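Local coordinates for spherulin-3A (Physarum polycephalum, PDB 1HDF), which is a structural protein of the beta/gamma-crystallin family whose domain of two Greek keys binds two calcium ions and forms dimers, at residues Glu14-Lys19 with Ser27-Gly32; Asp45-Val50 with Thr80-Arg85; Ile60-Arg65 with Asn88-Ser93. All blocks are in the same frame, centred on the assembly; numbering follows the deposited sequence.

Interaction 1: Glu14-Lys19 with Ser27-Gly32; sequences EVFLYK and SWKVTG. With CA (calcium ion), chain C.
Lys-29 lies alongside Phe-16 on one face of an antiparallel pair of strands, both side chains pointing the same way. CG of Lys-29 stands anti to its backbone N (chi1 168°), which sends the methylenes along the rim of the phenyl ring: CD comes 3.4 Å from CE1 of Phe-16, near the ring plane, so the contact is edge-on. A bend at chi3 (68°) then turns the amine towards Glu-14, whose chain crosses that of the lysine obliquely. The salt bridge contains a weak hydrogen bond, NZ of Lys-29 lying 3.3 Å from OE2 of Glu-14, and the other carboxylate oxygen, OE1, accepts a hydrogen bond from the backbone N of Ala-11. A long aliphatic chain with a charged tip suits this partly exposed place. Further along the same face CB of Ser-27 touches CD2 of Tyr-18, while its OG, in the crowded position between N and carbonyl carbon, is hydrogen-bonded to the backbone N of Val-6.

Strands 15-18 and 27-30 form a beta hairpin within the first Greek key of the crystallin domain. Val-15 pairs with Val-30 and Leu-17 with Trp-28 as hydrogen-bonded pairs; the straightest bond runs 2.8 Å from Leu-17 N to Trp-28 O (167°), and in each of the four backbone bonds the donor N lies in the carbonyl plane.

These two pairs carry the other face, which packs against the second sheet. CD1 of Leu-17 crosses obliquely onto CG2 of Val-30 at 3.9 Å, and Met-94 of that sheet packs against both, so branched apolar side chains suit this core. The Trp-28 indole turns its edge to the backbone, CE3 lying 3.6 Å from Leu-17 O. At the corner where the chain turns, Lys-19 gives its carbonyl oxygen to a calcium ion at 2.3 Å.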
loop_
_atom_site.group_PDB
_atom_site.type_symbol
_atom_site.label_atom_id
_atom_site.label_comp_id
_atom_site.label_asym_id
_atom_site.label_seq_id
_atom_site.Cartn_x
_atom_site.Cartn_y
_atom_site.Cartn_z
ATOM N N GLU A 14 1.405 4.974 14.000
ATOM C CA GLU A 14 2.831 5.138 14.261
ATOM C C GLU A 14 3.295 4.247 15.393
ATOM O O GLU A 14 2.566 4.002 16.354
ATOM C CB GLU A 14 3.170 6.571 14.643
ATOM C CG GLU A 14 2.598 7.636 13.751
ATOM C CD GLU A 14 3.031 9.018 14.195
ATOM O OE1 GLU A 14 2.970 9.311 15.411
ATOM O OE2 GLU A 14 3.436 9.813 13.324
ATOM N N VAL A 15 4.526 3.773 15.268
ATOM C CA VAL A 15 5.129 2.935 16.282
ATOM C C VAL A 15 6.538 3.460 16.489
ATOM O O VAL A 15 7.286 3.638 15.528
ATOM C CB VAL A 15 5.199 1.462 15.838
ATOM C CG1 VAL A 15 5.933 0.643 16.899
ATOM C CG2 VAL A 15 3.794 0.916 15.628
ATOM N N PHE A 16 6.885 3.730 17.741
ATOM C CA PHE A 16 8.207 4.238 18.067
ATOM C C PHE A 16 9.052 3.098 18.591
ATOM O O PHE A 16 8.667 2.432 19.548
ATOM C CB PHE A 16 8.130 5.331 19.140
ATOM C CG PHE A 16 7.504 6.616 18.675
ATOM C CD1 PHE A 16 7.293 6.867 17.315
ATOM C CD2 PHE A 16 7.148 7.600 19.603
ATOM C CE1 PHE A 16 6.732 8.087 16.888
ATOM C CE2 PHE A 16 6.589 8.816 19.190
ATOM C CZ PHE A 16 6.381 9.061 17.828
ATOM N N LEU A 17 10.198 2.879 17.954
ATOM C CA LEU A 17 11.123 1.826 18.346
ATOM C C LEU A 17 12.355 2.488 18.966
ATOM O O LEU A 17 12.941 3.388 18.371
ATOM C CB LEU A 17 11.523 0.997 17.119
ATOM C CG LEU A 17 10.369 0.322 16.361
ATOM C CD1 LEU A 17 10.908 -0.451 15.157
ATOM C CD2 LEU A 17 9.600 -0.614 17.311
ATOM N N TYR A 18 12.735 2.050 20.161
ATOM C CA TYR A 18 13.888 2.618 20.847
ATOM C C TYR A 18 14.983 1.581 21.036
ATOM O O TYR A 18 14.707 0.426 21.363
ATOM C CB TYR A 18 13.473 3.172 22.209
ATOM C CG TYR A 18 12.326 4.151 22.156
ATOM C CD1 TYR A 18 11.014 3.708 22.001
ATOM C CD2 TYR A 18 12.554 5.524 22.260
ATOM C CE1 TYR A 18 9.952 4.612 21.951
ATOM C CE2 TYR A 18 11.508 6.432 22.210
ATOM C CZ TYR A 18 10.209 5.972 22.052
ATOM O OH TYR A 18 9.174 6.877 21.968
ATOM N N LYS A 19 16.231 2.002 20.850
ATOM C CA LYS A 19 17.368 1.094 20.981
ATOM C C LYS A 19 17.612 0.610 22.412
ATOM O O LYS A 19 18.055 -0.521 22.623
ATOM C CB LYS A 19 18.634 1.756 20.427
ATOM C CG LYS A 19 19.816 0.819 20.318
ATOM C CD LYS A 19 20.966 1.472 19.571
ATOM C CE LYS A 19 22.135 0.514 19.420
ATOM N NZ LYS A 19 23.243 1.135 18.631
ATOM N N SER A 27 16.195 6.202 18.231
ATOM C CA SER A 27 14.794 5.867 18.054
ATOM C C SER A 27 14.370 5.914 16.593
ATOM O O SER A 27 15.078 6.458 15.742
ATOM C CB SER A 27 13.931 6.823 18.879
ATOM O OG SER A 27 14.103 8.162 18.439
ATOM N N TRP A 28 13.201 5.340 16.316
ATOM C CA TRP A 28 12.658 5.285 14.964
ATOM C C TRP A 28 11.124 5.300 14.971
ATOM O O TRP A 28 10.477 4.647 15.799
ATOM C CB TRP A 28 13.129 4.004 14.262
ATOM C CG TRP A 28 14.610 3.926 13.974
ATOM C CD1 TRP A 28 15.255 4.390 12.863
ATOM C CD2 TRP A 28 15.619 3.327 14.798
ATOM N NE1 TRP A 28 16.599 4.113 12.941
ATOM C CE2 TRP A 28 16.850 3.461 14.120
ATOM C CE3 TRP A 28 15.602 2.689 16.043
ATOM C CZ2 TRP A 28 18.052 2.981 14.643
ATOM C CZ3 TRP A 28 16.801 2.210 16.567
ATOM C CH2 TRP A 28 18.010 2.361 15.862
ATOM N N LYS A 29 10.548 6.074 14.060
ATOM C CA LYS A 29 9.107 6.126 13.923
ATOM C C LYS A 29 8.809 5.266 12.706
ATOM O O LYS A 29 9.388 5.464 11.635
ATOM C CB LYS A 29 8.613 7.555 13.679
ATOM C CG LYS A 29 7.147 7.603 13.254
ATOM C CD LYS A 29 6.466 8.912 13.622
ATOM C CE LYS A 29 7.004 10.085 12.815
ATOM N NZ LYS A 29 6.327 11.361 13.209
ATOM N N VAL A 30 7.920 4.300 12.877
ATOM C CA VAL A 30 7.557 3.411 11.788
ATOM C C VAL A 30 6.061 3.434 11.520
ATOM O O VAL A 30 5.258 3.545 12.439
ATOM C CB VAL A 30 7.939 1.957 12.111
ATOM C CG1 VAL A 30 7.483 1.041 10.984
ATOM C CG2 VAL A 30 9.437 1.843 12.324
ATOM N N THR A 31 5.697 3.338 10.250
ATOM C CA THR A 31 4.299 3.282 9.840
ATOM C C THR A 31 4.296 2.201 8.764
ATOM O O THR A 31 5.350 1.854 8.230
ATOM C CB THR A 31 3.810 4.596 9.211
ATOM O OG1 THR A 31 4.492 4.799 7.973
ATOM C CG2 THR A 31 4.074 5.779 10.141
ATOM N N GLY A 32 3.125 1.672 8.441
ATOM C CA GLY A 32 3.066 0.631 7.436
ATOM C C GLY A 32 3.848 -0.574 7.922
ATOM O O GLY A 32 4.012 -0.760 9.129
HETATM CA CA CA C . 18.839 -2.674 22.450
HETATM O O HOH W 1 21.080 -2.531 21.379
HETATM O O HOH W 2 20.162 -3.199 24.666
#

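Interaction 2: Asp45-Val50 with Thr80-Arg85; sequences DVVSSV and TDLTTR. With CA (calcium ion), chain C; CA (calcium ion), chain D.
From its CB outward, Leu-82 leans on the backbone and then on two valines of 45-50. CB points toward that segment and sits 3.5 Å from Ser-48 O. CG stands anti to its own carbonyl carbon (chi1 -80°) and keeps to the same oxygen. An extended chi2 (173°) carries CD1 on to the valines: it wedges in beside CG1 of Val-47 at 3.6 Å, close also to the Val-47 carbonyl, and reaches CG2 of Val-50 at 4.0 Å; both valines cross the leucine obliquely. A leucine suits this place because one branch can touch two valines that also pack on Leu-17.

The backbone secures the same spot: Leu-82 N donates to Ser-48 O at 2.7 Å, in the carbonyl plane. Residues 45-49, Asp-Val-Val-Ser-Ser, fit the last five positions of the (Asn/Asp)-(Asn/Asp)-X-X-(Ser/Thr)-Ser calcium-binding motif of beta/gamma-crystallin domains. Ser-48 and Ser-49 both face Tyr-18 in a classic beta bulge. OG of Ser-48 binds one calcium ion at 2.3 Å together with Val-46 O, and ND2 of Asn-88 is hydrogen-bonded to the same OG. Asp-45 turns to the other calcium ion through OD1, while its OD2 accepts from a bound water. Asp-81 opens the 3-10 segment 82-84 with an Asx turn, its OD1 accepting from Thr-83 N at 2.8 Å through the anti lone pair.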
loop_
_atom_site.group_PDB
_atom_site.type_symbol
_atom_site.label_atom_id
_atom_site.label_comp_id
_atom_site.label_asym_id
_atom_site.label_seq_id
_atom_site.Cartn_x
_atom_site.Cartn_y
_atom_site.Cartn_z
ATOM N N ASP A 45 17.921 -6.146 15.134
ATOM C CA ASP A 45 18.342 -6.703 16.409
ATOM C C ASP A 45 18.844 -5.754 17.494
ATOM O O ASP A 45 19.709 -6.140 18.276
ATOM C CB ASP A 45 19.404 -7.782 16.163
ATOM C CG ASP A 45 18.853 -8.981 15.406
ATOM O OD1 ASP A 45 17.614 -9.133 15.361
ATOM O OD2 ASP A 45 19.654 -9.779 14.871
ATOM N N VAL A 46 18.316 -4.531 17.564
ATOM C CA VAL A 46 18.752 -3.605 18.617
ATOM C C VAL A 46 17.616 -3.002 19.440
ATOM O O VAL A 46 17.863 -2.375 20.466
ATOM C CB VAL A 46 19.593 -2.424 18.056
ATOM C CG1 VAL A 46 20.750 -2.964 17.201
ATOM C CG2 VAL A 46 18.705 -1.463 17.275
ATOM N N VAL A 47 16.379 -3.195 18.995
ATOM C CA VAL A 47 15.217 -2.641 19.688
ATOM C C VAL A 47 15.018 -3.222 21.091
ATOM O O VAL A 47 15.042 -4.433 21.282
ATOM C CB VAL A 47 13.928 -2.846 18.848
ATOM C CG1 VAL A 47 12.717 -2.287 19.582
ATOM C CG2 VAL A 47 14.082 -2.154 17.505
ATOM N N SER A 48 14.811 -2.346 22.068
ATOM C CA SER A 48 14.626 -2.783 23.443
ATOM C C SER A 48 13.323 -2.324 24.094
ATOM O O SER A 48 12.880 -2.936 25.060
ATOM C CB SER A 48 15.820 -2.335 24.280
ATOM O OG SER A 48 17.004 -2.944 23.786
ATOM N N SER A 49 12.727 -1.248 23.578
ATOM C CA SER A 49 11.457 -0.729 24.098
ATOM C C SER A 49 10.567 -0.255 22.943
ATOM O O SER A 49 11.060 0.124 21.880
ATOM C CB SER A 49 11.691 0.418 25.094
ATOM O OG SER A 49 12.302 1.535 24.480
ATOM N N VAL A 50 9.252 -0.270 23.157
ATOM C CA VAL A 50 8.311 0.114 22.105
ATOM C C VAL A 50 7.084 0.897 22.583
ATOM O O VAL A 50 6.653 0.767 23.723
ATOM C CB VAL A 50 7.794 -1.150 21.360
ATOM C CG1 VAL A 50 6.906 -0.752 20.181
ATOM C CG2 VAL A 50 8.962 -1.998 20.900
ATOM N N THR A 80 8.595 -1.299 28.230
ATOM C CA THR A 80 9.854 -0.642 28.588
ATOM C C THR A 80 11.073 -1.530 28.415
ATOM O O THR A 80 12.191 -1.039 28.296
ATOM C CB THR A 80 9.850 -0.143 30.046
ATOM O OG1 THR A 80 9.829 -1.268 30.930
ATOM C CG2 THR A 80 8.642 0.729 30.313
ATOM N N ASP A 81 10.854 -2.836 28.409
ATOM C CA ASP A 81 11.948 -3.784 28.246
ATOM C C ASP A 81 11.431 -5.019 27.504
ATOM O O ASP A 81 10.643 -5.796 28.046
ATOM C CB ASP A 81 12.487 -4.179 29.617
ATOM C CG ASP A 81 13.741 -5.013 29.530
ATOM O OD1 ASP A 81 13.881 -5.787 28.562
ATOM O OD2 ASP A 81 14.584 -4.907 30.442
ATOM N N LEU A 82 11.881 -5.194 26.267
ATOM C CA LEU A 82 11.446 -6.321 25.447
ATOM C C LEU A 82 11.923 -7.695 25.917
ATOM O O LEU A 82 11.491 -8.716 25.382
ATOM C CB LEU A 82 11.867 -6.101 23.987
ATOM C CG LEU A 82 10.975 -5.154 23.175
ATOM C CD1 LEU A 82 11.587 -4.878 21.814
ATOM C CD2 LEU A 82 9.608 -5.784 23.014
ATOM N N THR A 83 12.816 -7.727 26.905
ATOM C CA THR A 83 13.299 -9.001 27.421
ATOM C C THR A 83 12.097 -9.689 28.052
ATOM O O THR A 83 11.972 -10.912 28.023
ATOM C CB THR A 83 14.413 -8.807 28.488
ATOM O OG1 THR A 83 13.916 -8.008 29.566
ATOM C CG2 THR A 83 15.628 -8.117 27.879
ATOM N N THR A 84 11.199 -8.878 28.596
ATOM C CA THR A 84 9.988 -9.370 29.233
ATOM C C THR A 84 9.120 -10.195 28.274
ATOM O O THR A 84 8.285 -10.978 28.705
ATOM C CB THR A 84 9.150 -8.195 29.781
ATOM O OG1 THR A 84 8.153 -8.695 30.674
ATOM C CG2 THR A 84 8.458 -7.467 28.661
ATOM N N ARG A 85 9.312 -10.007 26.972
ATOM C CA ARG A 85 8.545 -10.754 25.979
ATOM C C ARG A 85 9.471 -11.632 25.130
ATOM O O ARG A 85 9.090 -12.084 24.055
ATOM C CB ARG A 85 7.767 -9.797 25.065
ATOM C CG ARG A 85 6.921 -8.754 25.797
ATOM C CD ARG A 85 5.919 -9.399 26.758
ATOM N NE ARG A 85 4.946 -10.257 26.078
ATOM C CZ ARG A 85 3.929 -9.818 25.337
ATOM N NH1 ARG A 85 3.725 -8.515 25.163
ATOM N NH2 ARG A 85 3.108 -10.687 24.767
HETATM CA CA CA C . 18.839 -2.674 22.450
HETATM CA CA CA D . 16.432 -11.187 14.546
HETATM O O HOH W 3 18.534 -11.526 12.993
HETATM O O HOH W 1 21.080 -2.531 21.379
HETATM O O HOH W 2 20.162 -3.199 24.666
HETATM O O HOH W 4 16.806 -13.387 12.963
HETATM O O HOH W 5 17.421 -12.956 16.448
#

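Interaction 3: Ile60-Arg65 with Asn88-Ser93. With CA (calcium ion), chain D; CA (calcium ion), chain C.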
loop_
_atom_site.group_PDB
_atom_site.type_symbol
_atom_site.label_atom_id
_atom_site.label_comp_id
_atom_site.label_asym_id
_atom_site.label_seq_id
_atom_site.Cartn_x
_atom_site.Cartn_y
_atom_site.Cartn_z
ATOM N N ILE A 60 5.561 -7.658 16.009
ATOM C CA ILE A 60 7.014 -7.711 15.904
ATOM C C ILE A 60 7.491 -9.157 15.753
ATOM O O ILE A 60 7.069 -10.036 16.498
ATOM C CB ILE A 60 7.655 -7.063 17.146
ATOM C CG1 ILE A 60 7.091 -7.710 18.416
ATOM C CG2 ILE A 60 7.378 -5.566 17.148
ATOM C CD1 ILE A 60 7.707 -7.184 19.695
ATOM N N PHE A 61 8.372 -9.389 14.784
ATOM C CA PHE A 61 8.891 -10.727 14.500
ATOM C C PHE A 61 10.378 -10.864 14.763
ATOM O O PHE A 61 11.149 -9.929 14.530
ATOM C CB PHE A 61 8.601 -11.091 13.044
ATOM C CG PHE A 61 7.152 -11.039 12.708
ATOM C CD1 PHE A 61 6.497 -9.811 12.605
ATOM C CD2 PHE A 61 6.413 -12.212 12.591
ATOM C CE1 PHE A 61 5.132 -9.754 12.402
ATOM C CE2 PHE A 61 5.044 -12.166 12.388
ATOM C CZ PHE A 61 4.400 -10.938 12.294
ATOM N N LYS A 62 10.783 -12.042 15.228
ATOM C CA LYS A 62 12.183 -12.269 15.528
ATOM C C LYS A 62 13.028 -12.278 14.271
ATOM O O LYS A 62 14.177 -11.849 14.295
ATOM C CB LYS A 62 12.369 -13.588 16.270
ATOM C CG LYS A 62 13.805 -13.828 16.701
ATOM C CD LYS A 62 13.868 -14.796 17.863
ATOM C CE LYS A 62 15.228 -14.750 18.531
ATOM N NZ LYS A 62 15.308 -15.695 19.676
ATOM N N ASP A 63 12.461 -12.769 13.175
ATOM C CA ASP A 63 13.181 -12.829 11.913
ATOM C C ASP A 63 12.592 -11.869 10.889
ATOM O O ASP A 63 11.558 -11.248 11.118
ATOM C CB ASP A 63 13.152 -14.254 11.347
ATOM C CG ASP A 63 13.757 -15.270 12.297
ATOM O OD1 ASP A 63 14.679 -14.900 13.049
ATOM O OD2 ASP A 63 13.324 -16.442 12.284
ATOM N N ASP A 64 13.269 -11.754 9.755
ATOM C CA ASP A 64 12.816 -10.892 8.676
ATOM C C ASP A 64 11.651 -11.578 7.967
ATOM O O ASP A 64 11.400 -12.770 8.169
ATOM C CB ASP A 64 13.942 -10.692 7.669
ATOM C CG ASP A 64 14.335 -11.989 6.991
ATOM O OD1 ASP A 64 14.826 -12.890 7.696
ATOM O OD2 ASP A 64 14.144 -12.119 5.761
ATOM N N ARG A 65 10.950 -10.817 7.132
ATOM C CA ARG A 65 9.827 -11.338 6.360
ATOM C C ARG A 65 8.738 -12.004 7.194
ATOM O O ARG A 65 8.076 -12.943 6.749
ATOM C CB ARG A 65 10.354 -12.291 5.288
ATOM C CG ARG A 65 11.222 -11.564 4.276
ATOM C CD ARG A 65 11.880 -12.495 3.281
ATOM N NE ARG A 65 12.565 -11.741 2.233
ATOM C CZ ARG A 65 13.576 -10.903 2.447
ATOM N NH1 ARG A 65 14.034 -10.708 3.678
ATOM N NH2 ARG A 65 14.124 -10.246 1.430
ATOM N N ASN A 88 14.164 -9.025 23.136
ATOM C CA ASN A 88 15.117 -7.922 23.238
ATOM C C ASN A 88 16.198 -8.113 22.172
ATOM O O ASN A 88 16.641 -9.237 21.925
ATOM C CB ASN A 88 15.751 -7.899 24.629
ATOM C CG ASN A 88 16.592 -6.652 24.872
ATOM O OD1 ASN A 88 17.582 -6.696 25.599
ATOM N ND2 ASN A 88 16.192 -5.537 24.275
ATOM N N ASP A 89 16.612 -7.018 21.538
ATOM C CA ASP A 89 17.638 -7.063 20.490
ATOM C C ASP A 89 17.456 -8.248 19.546
ATOM O O ASP A 89 18.404 -8.994 19.306
ATOM C CB ASP A 89 19.042 -7.148 21.107
ATOM C CG ASP A 89 19.350 -5.986 22.025
ATOM O OD1 ASP A 89 18.856 -4.868 21.762
ATOM O OD2 ASP A 89 20.100 -6.190 23.001
ATOM N N ALA A 90 16.258 -8.422 19.000
ATOM C CA ALA A 90 16.028 -9.558 18.110
ATOM C C ALA A 90 14.985 -9.348 17.025
ATOM O O ALA A 90 14.848 -10.189 16.134
ATOM C CB ALA A 90 15.663 -10.783 18.935
ATOM N N ILE A 91 14.249 -8.244 17.093
ATOM C CA ILE A 91 13.216 -7.975 16.099
ATOM C C ILE A 91 13.846 -7.698 14.745
ATOM O O ILE A 91 14.809 -6.934 14.641
ATOM C CB ILE A 91 12.340 -6.780 16.524
ATOM C CG1 ILE A 91 11.636 -7.112 17.846
ATOM C CG2 ILE A 91 11.302 -6.477 15.447
ATOM C CD1 ILE A 91 10.841 -5.970 18.420
ATOM N N SER A 92 13.308 -8.326 13.705
ATOM C CA SER A 92 13.853 -8.151 12.368
ATOM C C SER A 92 12.818 -7.789 11.309
ATOM O O SER A 92 13.155 -7.630 10.140
ATOM C CB SER A 92 14.611 -9.410 11.955
ATOM O OG SER A 92 15.658 -9.695 12.874
ATOM N N SER A 93 11.558 -7.672 11.722
ATOM C CA SER A 93 10.473 -7.285 10.822
ATOM C C SER A 93 9.276 -6.882 11.680
ATOM O O SER A 93 9.201 -7.230 12.858
ATOM C CB SER A 93 10.097 -8.423 9.850
ATOM O OG SER A 93 9.598 -9.569 10.510
HETATM CA CA CA D . 16.432 -11.187 14.546
HETATM CA CA CA C . 18.839 -2.674 22.450
HETATM O O HOH W 4 16.806 -13.387 12.963
HETATM O O HOH W 2 20.162 -3.199 24.666
HETATM O O HOH W 1 21.080 -2.531 21.379
HETATM O O HOH W 3 18.534 -11.526 12.993
HETATM O O HOH W 5 17.421 -12.956 16.448
#
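Ser-92 and Ser-93 turn their hydroxyls differently, and each does a different job. In Ser-92, OG is anti to the carbonyl carbon (chi1 -58°) and binds a calcium ion at 2.4 Å, with Asn-44 as its hydrogen-bonding partner. Lys-62 O and Ala-90 O, 2.6 Å apart, bind the same ion, which probably offsets their repulsion, and Asp-45 OD1 is the further protein ligand. In Ser-93, OG takes the crowded position between N and carbonyl carbon (chi1 63°) and donates to Asp-63 O at 2.7 Å, in the carbonyl plane, while accepting from Phe-66 N. Serine suits both sites: its hydroxyl, on a single methylene, serves a partner close to the main chain.

Lys-62 runs extended, its CG anti to the backbone N, and CE passes Ala-90 CB. Ile-60, with CG1 in the crowded position, crosses Ile-91 obliquely, and CD1 of Ile-60 meets CD1 of Ile-91 at 3.6 Å, an apolar contact. Phe-61 N bonds to Ser-93 O at 3.0 Å from above the carbonyl plane, whereas Ser-92 N approaches Phe-61 O nearly along the C=O axis.

Within the second Greek key, the segments join the end of strand 56-61 to its antiparallel neighbour 93-98; the Phe-61 ring stacks on Phe-70 of strand 70-73, and NE of Arg-65 is hydrogen-bonded to the backbone O of Glu-100 of a third subunit.

How the interactions relate
From the N terminus, interaction 1 closes a short hairpin before the others open. The chain then passes through 45-50, 60-65, 80-85 and 88-93 in turn, so interactions 2 and 3 cross: each spans one segment of the other. Interaction 2 closes the longer loop, from strand 49-52 to the 3-10 segment, and interaction 3 joins strand 56-61 to the lead-in of strand 93-98. Strands 15-18, 27-30 and 49-52 share the five-stranded sheet, where Tyr-18 O meets Ser-48 N, with 80-85 a loop beside it; interaction 3 lies where strand 56-61 of the other sheet ends. One calcium ion draws on all three interactions, the second on interactions 2 and 3, tying both Greek keys together.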